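Local atomic coordinates of PexRD2 family secreted RxLR effector peptide, putative (Phytophthora infestans, PDB entry 3ZRG), a protein that acts as a secreted RxLR effector of the potato blight pathogen, enhancing colonization of Nicotiana benthamiana leaves and inducing a weak cell death response there. Residues A[20-25]-A[55-60]. Sequence-based numbering, arbitrary orientation. Where two conformers were deposited one is given.
Sequences DDYAAK and LRYLNY
Tyr22 lays the CD2–CE2 side of its ring against the root of the Tyr57 side chain, and between 20-25 and 55-60 these two tyrosines alone touch. At the closest approach Tyr22 CD2 lies 3.7 Å from Tyr57 CB. Tyr22 CE2 is 3.9 Å from Tyr57 CB, the same methylene. Tyr57 answers in kind: its own CD2 comes to 3.8 Å from CD2 of Tyr22 and sits 3.9 Å from CB of Tyr22. Each ring therefore leans on the other's CB and the near part of its ring, while the two hydroxyls head off in different directions. The centroids of the Tyr22 and Tyr57 rings are 5.5 Å apart and the planes stand at 77°, so the rings meet obliquely.

With CG anti to the backbone N in both residues (chi1 -175° for Tyr22, -170° for Tyr57), each ring extends off its helix into the gap, which brings each CD2 to the other's CB. Within 20-25 and 55-60 the closest CA atoms, those of Tyr22 and Tyr57, are still 8.1 Å apart, and the rings span that distance. Met12 of helix 6-14 touches both tyrosines, and Leu54 packs on Tyr22 from helix 49-63. The hydroxyl of Tyr57 is hydrogen-bonded to the carbonyl oxygen of Met17, which ties the far end of this buried ring to the loop leading into helix 19-25. This is apolar packing near the middle of the chain, joining helices distant in sequence within the hydrophobic core of the all-helical WY-like fold of RxLR effector domains.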
loop_
_atom_site.group_PDB
_atom_site.type_symbol
_atom_site.label_atom_id
_atom_site.label_comp_id
_atom_site.label_asym_id
_atom_site.label_seq_id
_atom_site.Cartn_x
_atom_site.Cartn_y
_atom_site.Cartn_z
ATOM N N ASP A 20 -2.477 4.875 -4.459
ATOM C CA ASP A 20 -1.907 6.172 -4.052
ATOM C C ASP A 20 -2.920 7.316 -4.042
ATOM O O ASP A 20 -2.929 8.121 -3.098
ATOM C CB ASP A 20 -0.608 6.473 -4.815
ATOM C CG ASP A 20 -0.701 6.150 -6.288
ATOM O OD1 ASP A 20 -0.761 4.960 -6.661
ATOM O OD2 ASP A 20 -0.718 7.127 -7.061
ATOM N N ASP A 21 -3.842 7.370 -5.003
ATOM C CA ASP A 21 -4.920 8.345 -4.979
ATOM C C ASP A 21 -5.774 8.168 -3.693
ATOM O O ASP A 21 -6.149 9.148 -3.028
ATOM C CB ASP A 21 -5.855 8.197 -6.186
ATOM C CG ASP A 21 -5.275 8.689 -7.511
ATOM O OD1 ASP A 21 -4.293 9.495 -7.566
ATOM O OD2 ASP A 21 -5.883 8.271 -8.540
ATOM N N TYR A 22 -6.109 6.928 -3.371
ATOM C CA TYR A 22 -6.958 6.672 -2.201
ATOM C C TYR A 22 -6.184 7.031 -0.910
ATOM O O TYR A 22 -6.743 7.649 -0.010
ATOM C CB TYR A 22 -7.407 5.212 -2.176
ATOM C CG TYR A 22 -8.379 4.888 -1.062
ATOM C CD1 TYR A 22 -9.397 5.757 -0.718
ATOM C CD2 TYR A 22 -8.309 3.662 -0.412
ATOM C CE1 TYR A 22 -10.307 5.432 0.269
ATOM C CE2 TYR A 22 -9.196 3.341 0.596
ATOM C CZ TYR A 22 -10.194 4.208 0.912
ATOM O OH TYR A 22 -11.087 3.918 1.906
ATOM N N ALA A 23 -4.886 6.765 -0.879
ATOM C CA ALA A 23 -4.072 7.166 0.286
ATOM C C ALA A 23 -4.128 8.712 0.468
ATOM O O ALA A 23 -4.222 9.248 1.593
ATOM C CB ALA A 23 -2.619 6.648 0.098
ATOM N N ALA A 24 -4.135 9.445 -0.640
ATOM C CA ALA A 24 -4.217 10.911 -0.564
ATOM C C ALA A 24 -5.618 11.336 -0.089
ATOM O O ALA A 24 -5.761 12.258 0.736
ATOM C CB ALA A 24 -3.900 11.532 -1.938
ATOM N N LYS A 25 -6.652 10.655 -0.569
ATOM C CA LYS A 25 -7.987 10.980 -0.119
ATOM C C LYS A 25 -8.077 10.811 1.397
ATOM O O LYS A 25 -8.720 11.627 2.068
ATOM C CB LYS A 25 -9.034 10.141 -0.842
ATOM C CG LYS A 25 -10.445 10.551 -0.553
ATOM C CD LYS A 25 -11.425 10.020 -1.618
ATOM C CE LYS A 25 -12.652 10.952 -1.742
ATOM N N LEU A 55 -5.200 -0.775 2.606
ATOM C CA LEU A 55 -4.656 -2.081 2.252
ATOM C C LEU A 55 -5.774 -2.961 1.671
ATOM O O LEU A 55 -5.510 -3.763 0.802
ATOM C CB LEU A 55 -4.005 -2.714 3.465
ATOM C CG LEU A 55 -2.693 -2.049 3.882
ATOM C CD1 LEU A 55 -2.238 -2.734 5.203
ATOM C CD2 LEU A 55 -1.636 -2.131 2.760
ATOM N N ARG A 56 -7.012 -2.825 2.143
ATOM C CA ARG A 56 -8.169 -3.473 1.545
ATOM C C ARG A 56 -8.318 -3.134 0.051
ATOM O O ARG A 56 -8.510 -4.003 -0.806
ATOM C CB ARG A 56 -9.422 -3.010 2.299
ATOM C CG ARG A 56 -10.636 -3.802 1.955
ATOM C CD ARG A 56 -10.304 -5.278 2.021
ATOM N NE ARG A 56 -11.268 -6.057 1.275
ATOM C CZ ARG A 56 -11.037 -6.603 0.085
ATOM N NH1 ARG A 56 -9.831 -6.491 -0.505
ATOM N NH2 ARG A 56 -12.022 -7.285 -0.490
ATOM N N TYR A 57 -8.281 -1.836 -0.217
ATOM C CA TYR A 57 -8.359 -1.319 -1.616
ATOM C C TYR A 57 -7.196 -1.828 -2.479
ATOM O O TYR A 57 -7.401 -2.236 -3.600
ATOM C CB TYR A 57 -8.502 0.198 -1.629
ATOM C CG TYR A 57 -8.840 0.709 -3.036
ATOM C CD1 TYR A 57 -9.920 0.197 -3.756
ATOM C CD2 TYR A 57 -8.043 1.643 -3.655
ATOM C CE1 TYR A 57 -10.227 0.656 -4.995
ATOM C CE2 TYR A 57 -8.310 2.090 -4.913
ATOM C CZ TYR A 57 -9.414 1.606 -5.599
ATOM O OH TYR A 57 -9.744 2.028 -6.887
ATOM N N LEU A 58 -5.987 -1.855 -1.937
ATOM C CA LEU A 58 -4.806 -2.323 -2.658
ATOM C C LEU A 58 -5.010 -3.758 -3.116
ATOM O O LEU A 58 -4.782 -4.082 -4.290
ATOM C CB LEU A 58 -3.576 -2.185 -1.754
ATOM C CG LEU A 58 -2.215 -2.538 -2.355
ATOM C CD1 LEU A 58 -1.098 -1.918 -1.495
ATOM C CD2 LEU A 58 -2.073 -4.029 -2.418
ATOM N N ASN A 59 -5.462 -4.644 -2.205
ATOM C CA ASN A 59 -5.677 -6.035 -2.608
ATOM C C ASN A 59 -6.796 -6.150 -3.640
ATOM O O ASN A 59 -6.723 -6.969 -4.538
ATOM C CB ASN A 59 -5.972 -6.942 -1.408
ATOM C CG ASN A 59 -4.710 -7.322 -0.621
ATOM O OD1 ASN A 59 -3.584 -6.955 -0.978
ATOM N ND2 ASN A 59 -4.901 -8.048 0.451
ATOM N N TYR A 60 -7.824 -5.309 -3.510
ATOM C CA TYR A 60 -8.952 -5.269 -4.471
ATOM C C TYR A 60 -8.475 -4.898 -5.867
ATOM O O TYR A 60 -8.779 -5.565 -6.851
ATOM C CB TYR A 60 -10.025 -4.283 -3.964
ATOM C CG TYR A 60 -11.245 -4.271 -4.841
ATOM C CD1 TYR A 60 -12.277 -5.163 -4.626
ATOM C CD2 TYR A 60 -11.354 -3.372 -5.907
ATOM C CE1 TYR A 60 -13.408 -5.173 -5.455
ATOM C CE2 TYR A 60 -12.454 -3.376 -6.728
ATOM C CZ TYR A 60 -13.483 -4.281 -6.501
ATOM O OH TYR A 60 -14.604 -4.286 -7.309
#